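Long-range contacts in cytosolic phospholipase A2 delta (PDB 5IZ5), which hydrolyses glycerophospholipids at the sn-2 position in a calcium-dependent reaction, releasing a fatty acid, with a preference for linoleic acid: residues L83-V91 and L613-S621; N153-A162 and E280-F288. The protein carries 3 engineered substitutions. All blocks are in the same frame, centred on the assembly; numbering follows the deposited sequence.

Interaction 1 of 2, residues L83-V91 and L613-S621; sequences LIQSQVKNV and LQLHQDYCS
Gln617 sends its CG anti to the backbone N (chi1 177°) and then bends at chi2 (57°), which lays its amide between the Val88 carbonyl and the aliphatic end of the Lys89 side chain. NE2 gives Val88 O a weak hydrogen bond of 2.9 Å and also donates to a water that accepts from Asn90 N, while OE1 lies 3.0 Å from Lys89 CE. His616, with CG likewise opposite its N, turns one ring face to Gln87 O, which sits 3.4 Å above the plane over the ring centre. Gln87 O takes the Gln617 N-H at 2.8 Å, from above its carbonyl plane. Lys89 N to Leu615 O is nearly straight (2.7 Å, 170°); with the Gln617 N bond it makes a single beta bridge between Val88 and His616. Behind the bridge, Val88 sets both methyls near Gln614 OE1, which is bonded to Arg163, while Gln614 NE2 donates to Thr57 O. Lys89 passes across the Tyr619 side chain at about a right angle, and its NZ ends in a salt bridge with Asp114. A turn of the C2 domain, Gln85 to Val88, is thereby bonded to the catalytic domain. His616 ND1 accepts the Asp618 N-H in the ring plane, whereas the buried NE2 has no partner in the model, probably a small cost against two backbone bonds, the weak Gln617 bond and the water.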
loop_
_atom_site.group_PDB
_atom_site.type_symbol
_atom_site.label_atom_id
_atom_site.label_comp_id
_atom_site.label_asym_id
_atom_site.label_seq_id
_atom_site.Cartn_x
_atom_site.Cartn_y
_atom_site.Cartn_z
ATOM N N LEU B 83 -17.321 20.006 -18.589
ATOM C CA LEU B 83 -18.026 18.765 -18.912
ATOM C C LEU B 83 -18.003 17.851 -17.675
ATOM O O LEU B 83 -16.940 17.577 -17.119
ATOM C CB LEU B 83 -17.416 18.076 -20.139
ATOM C CG LEU B 83 -18.449 17.435 -21.096
ATOM C CD1 LEU B 83 -19.484 18.448 -21.577
ATOM C CD2 LEU B 83 -17.782 16.780 -22.299
ATOM N N ILE B 84 -19.186 17.411 -17.244
ATOM C CA ILE B 84 -19.364 16.653 -16.006
ATOM C C ILE B 84 -19.874 15.232 -16.287
ATOM O O ILE B 84 -20.897 15.044 -16.950
ATOM C CB ILE B 84 -20.370 17.380 -15.081
ATOM C CG1 ILE B 84 -19.821 18.753 -14.650
ATOM C CG2 ILE B 84 -20.735 16.529 -13.868
ATOM C CD1 ILE B 84 -18.490 18.721 -13.926
ATOM N N GLN B 85 -19.148 14.239 -15.779
ATOM C CA GLN B 85 -19.561 12.832 -15.836
ATOM C C GLN B 85 -20.338 12.500 -14.567
ATOM O O GLN B 85 -19.789 12.516 -13.467
ATOM C CB GLN B 85 -18.334 11.925 -15.983
ATOM C CG GLN B 85 -18.582 10.428 -15.922
ATOM C CD GLN B 85 -19.714 9.973 -16.819
ATOM O OE1 GLN B 85 -20.794 9.640 -16.341
ATOM N NE2 GLN B 85 -19.471 9.955 -18.122
ATOM N N SER B 86 -21.625 12.205 -14.728
ATOM C CA SER B 86 -22.522 11.962 -13.591
ATOM C C SER B 86 -22.144 10.731 -12.754
ATOM O O SER B 86 -22.482 10.657 -11.581
ATOM C CB SER B 86 -23.968 11.812 -14.083
ATOM O OG SER B 86 -24.100 10.695 -14.954
ATOM N N GLN B 87 -21.445 9.775 -13.358
ATOM C CA GLN B 87 -21.065 8.534 -12.677
ATOM C C GLN B 87 -19.831 8.627 -11.764
ATOM O O GLN B 87 -19.488 7.640 -11.080
ATOM C CB GLN B 87 -20.816 7.443 -13.709
ATOM C CG GLN B 87 -22.039 6.980 -14.474
ATOM C CD GLN B 87 -23.213 6.637 -13.573
ATOM O OE1 GLN B 87 -24.021 7.508 -13.265
ATOM N NE2 GLN B 87 -23.312 5.382 -13.142
ATOM N N VAL B 88 -19.154 9.775 -11.745
ATOM C CA VAL B 88 -18.039 9.955 -10.814
ATOM C C VAL B 88 -18.370 11.007 -9.774
ATOM O O VAL B 88 -19.275 11.817 -9.954
ATOM C CB VAL B 88 -16.689 10.302 -11.506
ATOM C CG1 VAL B 88 -16.301 9.222 -12.490
ATOM C CG2 VAL B 88 -16.718 11.659 -12.191
ATOM N N LYS B 89 -17.639 10.964 -8.668
ATOM C CA LYS B 89 -17.744 11.994 -7.654
ATOM C C LYS B 89 -16.996 13.235 -8.123
ATOM O O LYS B 89 -15.814 13.176 -8.454
ATOM C CB LYS B 89 -17.214 11.513 -6.309
ATOM C CG LYS B 89 -18.096 11.920 -5.145
ATOM C CD LYS B 89 -19.449 11.217 -5.132
ATOM C CE LYS B 89 -20.535 12.047 -4.467
ATOM N NZ LYS B 89 -20.159 12.804 -3.248
ATOM N N ASN B 90 -17.711 14.351 -8.156
ATOM C CA ASN B 90 -17.173 15.610 -8.643
ATOM C C ASN B 90 -17.202 16.637 -7.527
ATOM O O ASN B 90 -18.278 17.033 -7.069
ATOM C CB ASN B 90 -17.999 16.109 -9.819
ATOM C CG ASN B 90 -17.860 15.227 -11.040
ATOM O OD1 ASN B 90 -16.768 15.090 -11.594
ATOM N ND2 ASN B 90 -18.966 14.617 -11.464
ATOM N N VAL B 91 -16.018 17.035 -7.068
ATOM C CA VAL B 91 -15.901 18.042 -6.032
ATOM C C VAL B 91 -15.293 19.290 -6.651
ATOM O O VAL B 91 -14.195 19.257 -7.206
ATOM C CB VAL B 91 -15.038 17.562 -4.851
ATOM C CG1 VAL B 91 -14.987 18.627 -3.761
ATOM C CG2 VAL B 91 -15.590 16.267 -4.281
ATOM N N LEU B 613 -7.063 7.799 -11.458
ATOM C CA LEU B 613 -8.376 7.166 -11.375
ATOM C C LEU B 613 -9.279 8.010 -10.495
ATOM O O LEU B 613 -8.804 8.725 -9.602
ATOM C CB LEU B 613 -8.262 5.749 -10.811
ATOM C CG LEU B 613 -7.480 4.769 -11.687
ATOM C CD1 LEU B 613 -7.166 3.495 -10.920
ATOM C CD2 LEU B 613 -8.242 4.469 -12.973
ATOM N N GLN B 614 -10.585 7.925 -10.743
ATOM C CA GLN B 614 -11.548 8.751 -10.034
ATOM C C GLN B 614 -12.561 7.914 -9.258
ATOM O O GLN B 614 -12.769 6.741 -9.553
ATOM C CB GLN B 614 -12.240 9.678 -11.027
ATOM C CG GLN B 614 -11.253 10.420 -11.931
ATOM C CD GLN B 614 -11.902 11.458 -12.821
ATOM O OE1 GLN B 614 -13.119 11.462 -12.998
ATOM N NE2 GLN B 614 -11.088 12.355 -13.383
ATOM N N LEU B 615 -13.185 8.524 -8.256
ATOM C CA LEU B 615 -14.139 7.814 -7.413
ATOM C C LEU B 615 -15.512 7.792 -8.060
ATOM O O LEU B 615 -15.976 8.803 -8.573
ATOM C CB LEU B 615 -14.231 8.448 -6.019
ATOM C CG LEU B 615 -13.068 8.244 -5.040
ATOM C CD1 LEU B 615 -12.716 6.768 -4.906
ATOM C CD2 LEU B 615 -11.840 9.053 -5.433
ATOM N N HIS B 616 -16.177 6.643 -7.984
ATOM C CA HIS B 616 -17.529 6.478 -8.517
ATOM C C HIS B 616 -18.499 7.327 -7.695
ATOM O O HIS B 616 -18.269 7.570 -6.511
ATOM C CB HIS B 616 -17.936 5.003 -8.461
ATOM C CG HIS B 616 -19.111 4.662 -9.320
ATOM N ND1 HIS B 616 -20.411 4.916 -8.944
ATOM C CD2 HIS B 616 -19.183 4.079 -10.535
ATOM C CE1 HIS B 616 -21.232 4.520 -9.896
ATOM N NE2 HIS B 616 -20.512 4.000 -10.870
ATOM N N GLN B 617 -19.573 7.791 -8.323
ATOM C CA GLN B 617 -20.564 8.645 -7.649
ATOM C C GLN B 617 -21.121 8.019 -6.369
ATOM O O GLN B 617 -21.363 8.715 -5.384
ATOM C CB GLN B 617 -21.705 8.992 -8.609
ATOM C CG GLN B 617 -22.842 9.823 -8.021
ATOM C CD GLN B 617 -22.405 11.151 -7.420
ATOM O OE1 GLN B 617 -22.831 11.497 -6.325
ATOM N NE2 GLN B 617 -21.573 11.903 -8.131
ATOM N N ASP B 618 -21.302 6.707 -6.350
ATOM C CA ASP B 618 -21.808 6.077 -5.139
ATOM C C ASP B 618 -20.791 5.120 -4.508
ATOM O O ASP B 618 -21.160 4.126 -3.883
ATOM C CB ASP B 618 -23.222 5.467 -5.312
ATOM C CG ASP B 618 -23.466 4.901 -6.682
ATOM O OD1 ASP B 618 -24.160 5.534 -7.513
ATOM O OD2 ASP B 618 -22.963 3.797 -6.911
ATOM N N TYR B 619 -19.509 5.471 -4.629
ATOM C CA TYR B 619 -18.426 4.717 -3.980
ATOM C C TYR B 619 -18.692 4.465 -2.482
ATOM O O TYR B 619 -18.393 3.385 -1.974
ATOM C CB TYR B 619 -17.061 5.411 -4.164
ATOM C CG TYR B 619 -16.821 6.583 -3.241
ATOM C CD1 TYR B 619 -17.436 7.810 -3.459
ATOM C CD2 TYR B 619 -15.960 6.469 -2.160
ATOM C CE1 TYR B 619 -17.208 8.886 -2.617
ATOM C CE2 TYR B 619 -15.722 7.535 -1.313
ATOM C CZ TYR B 619 -16.348 8.741 -1.544
ATOM O OH TYR B 619 -16.112 9.805 -0.706
ATOM N N CYS B 620 -19.248 5.452 -1.785
ATOM C CA CYS B 620 -19.502 5.326 -0.337
ATOM C C CYS B 620 -20.413 4.184 0.059
ATOM O O CYS B 620 -20.180 3.535 1.074
ATOM C CB CYS B 620 -20.106 6.600 0.237
ATOM S SG CYS B 620 -18.882 7.734 0.866
ATOM N N SER B 621 -21.460 3.963 -0.725
ATOM C CA SER B 621 -22.445 2.939 -0.431
ATOM C C SER B 621 -22.130 1.649 -1.197
ATOM O O SER B 621 -23.005 1.082 -1.862
ATOM C CB SER B 621 -23.827 3.448 -0.831
ATOM O OG SER B 621 -23.928 3.576 -2.240
HETATM O O HOH W 1 -20.619 14.619 -7.264
#

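Interaction 2 of 2, residues N153-A162 and E280-F288; sequences NLITNKVIVA and EELAVHLGF
Ile155 and Leu282 meet tip to tip, CD1 to CD2 at 4.1 Å, where the beta hairpin of strands 153-156 and 160-162 lies against the extended segment 280-288. On the same face of the hairpin, Ala162 CB touches the same Leu282 methyl, and Leu286 packs over the face, touching both strands: its CD2 is 3.8 Å from Ile160 CG2, the two side chains crossing at about a right angle, and its CD1 approaches Ile155 CG2. At the turn end, the Phe288 ring comes obliquely against Val159 CG1 and the Asn157 amide, whose plane is 36° from that of the ring; Asn157 ND2 lies 3.5 Å from Phe288 CE2. At the far end, the Glu280 carboxylate crosses Asn153, with OE2 3.2 Å from Asn153 CB.

The hairpin is held in shape by its own bonds. Ile155 and Ala162 exchange backbone hydrogen bonds, and Asn157, with CG between its backbone N and carbonyl carbon (chi1 58°), folds OD1 back over the turn. There OD1 accepts from Val159 N, forming an Asx turn, and from Ile160 N. ND2 points toward 280-288 and is bonded to Tyr497 O. With an alanine in place of Asn157, Val159 N and Ile160 N are likely to lose their shared acceptor and Tyr497 O this donor, leaving the turn freer to shift beside Phe288.

Farther out, strand 285-286 pairs with strand 499-501 of the catalytic-domain sheet, so the contact joins that sheet to the hairpin, and Phe288 also meets the ring of His622. Of the two bonds to Asn157 OD1, the one from Ile160 N is 2.9 Å long and lies in the carbonyl plane, whereas Val159 N is tilted 28° from it.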
loop_
_atom_site.group_PDB
_atom_site.type_symbol
_atom_site.label_atom_id
_atom_site.label_comp_id
_atom_site.label_asym_id
_atom_site.label_seq_id
_atom_site.Cartn_x
_atom_site.Cartn_y
_atom_site.Cartn_z
ATOM N N ASN B 153 -17.063 6.218 -22.642
ATOM C CA ASN B 153 -16.798 4.820 -22.316
ATOM C C ASN B 153 -15.978 4.689 -21.030
ATOM O O ASN B 153 -14.753 4.875 -21.034
ATOM C CB ASN B 153 -16.076 4.121 -23.470
ATOM C CG ASN B 153 -16.931 4.033 -24.726
ATOM O OD1 ASN B 153 -18.141 3.799 -24.655
ATOM N ND2 ASN B 153 -16.305 4.217 -25.882
ATOM N N LEU B 154 -16.674 4.360 -19.940
ATOM C CA LEU B 154 -16.072 4.199 -18.618
ATOM C C LEU B 154 -15.785 2.736 -18.305
ATOM O O LEU B 154 -16.421 1.850 -18.870
ATOM C CB LEU B 154 -17.030 4.717 -17.553
ATOM C CG LEU B 154 -17.576 6.134 -17.674
ATOM C CD1 LEU B 154 -18.578 6.384 -16.563
ATOM C CD2 LEU B 154 -16.446 7.149 -17.623
ATOM N N ILE B 155 -14.831 2.505 -17.400
ATOM C CA ILE B 155 -14.588 1.190 -16.797
ATOM C C ILE B 155 -14.593 1.361 -15.280
ATOM O O ILE B 155 -13.885 2.230 -14.768
ATOM C CB ILE B 155 -13.237 0.583 -17.231
ATOM C CG1 ILE B 155 -13.182 0.466 -18.760
ATOM C CG2 ILE B 155 -13.035 -0.793 -16.594
ATOM C CD1 ILE B 155 -11.804 0.152 -19.315
ATOM N N THR B 156 -15.384 0.547 -14.573
ATOM C CA THR B 156 -15.488 0.632 -13.112
ATOM C C THR B 156 -15.587 -0.707 -12.390
ATOM O O THR B 156 -15.944 -1.714 -12.984
ATOM C CB THR B 156 -16.780 1.330 -12.669
ATOM O OG1 THR B 156 -17.491 1.839 -13.799
ATOM C CG2 THR B 156 -16.485 2.398 -11.707
ATOM N N ASN B 157 -15.313 -0.681 -11.085
ATOM C CA ASN B 157 -15.737 -1.731 -10.160
ATOM C C ASN B 157 -16.766 -1.170 -9.163
ATOM O O ASN B 157 -16.984 -1.743 -8.096
ATOM C CB ASN B 157 -14.547 -2.320 -9.406
ATOM C CG ASN B 157 -13.778 -1.277 -8.617
ATOM O OD1 ASN B 157 -14.229 -0.140 -8.452
ATOM N ND2 ASN B 157 -12.617 -1.665 -8.109
ATOM N N LYS B 158 -17.359 -0.028 -9.520
ATOM C CA LYS B 158 -18.367 0.697 -8.727
ATOM C C LYS B 158 -17.810 1.506 -7.547
ATOM O O LYS B 158 -18.581 2.127 -6.816
ATOM C CB LYS B 158 -19.494 -0.234 -8.260
ATOM C CG LYS B 158 -20.212 -0.951 -9.394
ATOM C CD LYS B 158 -20.805 0.025 -10.396
ATOM C CE LYS B 158 -21.557 -0.728 -11.487
ATOM N NZ LYS B 158 -22.842 -0.090 -11.887
ATOM N N VAL B 159 -16.489 1.519 -7.369
ATOM C CA VAL B 159 -15.864 2.450 -6.411
ATOM C C VAL B 159 -14.790 3.296 -7.107
ATOM O O VAL B 159 -14.766 4.505 -6.936
ATOM C CB VAL B 159 -15.388 1.784 -5.089
ATOM C CG1 VAL B 159 -15.933 0.375 -4.938
ATOM C CG2 VAL B 159 -13.881 1.832 -4.928
ATOM N N ILE B 160 -13.949 2.665 -7.923
ATOM C CA ILE B 160 -12.977 3.367 -8.747
ATOM C C ILE B 160 -13.480 3.393 -10.182
ATOM O O ILE B 160 -13.992 2.387 -10.658
ATOM C CB ILE B 160 -11.626 2.616 -8.745
ATOM C CG1 ILE B 160 -10.875 2.817 -7.416
ATOM C CG2 ILE B 160 -10.754 2.992 -9.937
ATOM C CD1 ILE B 160 -10.524 4.248 -7.070
ATOM N N VAL B 161 -13.281 4.520 -10.865
ATOM C CA VAL B 161 -13.665 4.706 -12.261
ATOM C C VAL B 161 -12.449 5.087 -13.100
ATOM O O VAL B 161 -11.700 6.014 -12.769
ATOM C CB VAL B 161 -14.693 5.843 -12.434
ATOM C CG1 VAL B 161 -15.026 6.059 -13.906
ATOM C CG2 VAL B 161 -15.963 5.550 -11.652
ATOM N N ALA B 162 -12.275 4.361 -14.195
ATOM C CA ALA B 162 -11.326 4.721 -15.224
ATOM C C ALA B 162 -12.073 5.510 -16.302
ATOM O O ALA B 162 -12.968 4.983 -16.986
ATOM C CB ALA B 162 -10.699 3.475 -15.800
ATOM N N GLU B 280 -8.938 0.531 -24.734
ATOM C CA GLU B 280 -9.639 0.381 -23.446
ATOM C C GLU B 280 -9.149 -0.834 -22.637
ATOM O O GLU B 280 -9.955 -1.625 -22.132
ATOM C CB GLU B 280 -11.162 0.306 -23.629
ATOM C CG GLU B 280 -11.809 1.537 -24.221
ATOM C CD GLU B 280 -13.319 1.599 -23.985
ATOM O OE1 GLU B 280 -13.792 1.169 -22.903
ATOM O OE2 GLU B 280 -14.037 2.096 -24.882
ATOM N N GLU B 281 -7.831 -0.981 -22.513
ATOM C CA GLU B 281 -7.255 -2.023 -21.662
ATOM C C GLU B 281 -6.303 -1.446 -20.628
ATOM O O GLU B 281 -5.387 -0.692 -20.935
ATOM C CB GLU B 281 -6.537 -3.102 -22.467
ATOM C CG GLU B 281 -6.150 -4.330 -21.608
ATOM C CD GLU B 281 -5.773 -5.565 -22.415
ATOM O OE1 GLU B 281 -5.301 -5.403 -23.566
ATOM O OE2 GLU B 281 -5.938 -6.703 -21.886
ATOM N N LEU B 282 -6.527 -1.894 -19.408
ATOM C CA LEU B 282 -5.904 -1.385 -18.207
ATOM C C LEU B 282 -4.839 -2.340 -17.720
ATOM O O LEU B 282 -5.001 -3.548 -17.817
ATOM C CB LEU B 282 -7.001 -1.244 -17.153
ATOM C CG LEU B 282 -7.670 0.117 -16.970
ATOM C CD1 LEU B 282 -7.742 0.959 -18.243
ATOM C CD2 LEU B 282 -9.045 -0.072 -16.356
ATOM N N ALA B 283 -3.741 -1.794 -17.207
ATOM C CA ALA B 283 -2.765 -2.582 -16.475
ATOM C C ALA B 283 -3.240 -2.792 -15.033
ATOM O O ALA B 283 -2.835 -3.739 -14.371
ATOM C CB ALA B 283 -1.408 -1.901 -16.501
ATOM N N VAL B 284 -4.107 -1.912 -14.548
ATOM C CA VAL B 284 -4.668 -2.052 -13.204
ATOM C C VAL B 284 -5.965 -2.870 -13.257
ATOM O O VAL B 284 -6.898 -2.504 -13.973
ATOM C CB VAL B 284 -4.915 -0.666 -12.559
ATOM C CG1 VAL B 284 -5.486 -0.809 -11.154
ATOM C CG2 VAL B 284 -3.619 0.138 -12.516
ATOM N N HIS B 285 -6.005 -3.960 -12.483
ATOM C CA HIS B 285 -7.169 -4.840 -12.353
ATOM C C HIS B 285 -8.178 -4.207 -11.393
ATOM O O HIS B 285 -7.858 -3.921 -10.247
ATOM C CB HIS B 285 -6.755 -6.222 -11.787
ATOM C CG HIS B 285 -5.575 -6.856 -12.475
ATOM N ND1 HIS B 285 -4.721 -7.731 -11.829
ATOM C CD2 HIS B 285 -5.109 -6.747 -13.743
ATOM C CE1 HIS B 285 -3.785 -8.134 -12.671
ATOM N NE2 HIS B 285 -3.994 -7.550 -13.838
ATOM N N LEU B 286 -9.398 -3.995 -11.862
ATOM C CA LEU B 286 -10.447 -3.409 -11.047
ATOM C C LEU B 286 -11.524 -4.439 -10.753
ATOM O O LEU B 286 -12.246 -4.849 -11.651
ATOM C CB LEU B 286 -11.083 -2.250 -11.802
ATOM C CG LEU B 286 -10.204 -1.053 -12.136
ATOM C CD1 LEU B 286 -11.077 0.001 -12.797
ATOM C CD2 LEU B 286 -9.488 -0.477 -10.927
ATOM N N GLY B 287 -11.658 -4.829 -9.493
ATOM C CA GLY B 287 -12.711 -5.759 -9.093
ATOM C C GLY B 287 -12.528 -6.179 -7.653
ATOM O O GLY B 287 -11.414 -6.136 -7.140
ATOM N N PHE B 288 -13.618 -6.592 -7.010
ATOM C CA PHE B 288 -13.590 -6.977 -5.594
ATOM C C PHE B 288 -13.679 -8.472 -5.357
ATOM O O PHE B 288 -14.081 -8.922 -4.292
ATOM C CB PHE B 288 -14.709 -6.273 -4.840
ATOM C CG PHE B 288 -14.445 -4.828 -4.637
ATOM C CD1 PHE B 288 -13.688 -4.407 -3.558
ATOM C CD2 PHE B 288 -14.920 -3.893 -5.542
ATOM C CE1 PHE B 288 -13.428 -3.072 -3.366
ATOM C CE2 PHE B 288 -14.665 -2.553 -5.361
ATOM C CZ PHE B 288 -13.916 -2.139 -4.267
#

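How the interactions relate
From the N terminus, the chain first passes 83-91 in the C2 domain, then the hairpin 153-162, then 280-288, whose strand 285-286 joins the catalytic-domain sheet, and much later 613-621. Interaction 2 closes a loop of 117 residues, rich in strand and without helix, and is nested inside the 521-residue loop closed by interaction 1. Their centres are about 13 Å apart. The hairpin joins them: strand 614-615 pairs antiparallel with strand 160-172, probably through Gln614 O with Val161 N and His616 N with Val159 O. The hairpin thus lies between two catalytic-domain segments, and 613-621 in turn reaches the C2 turn.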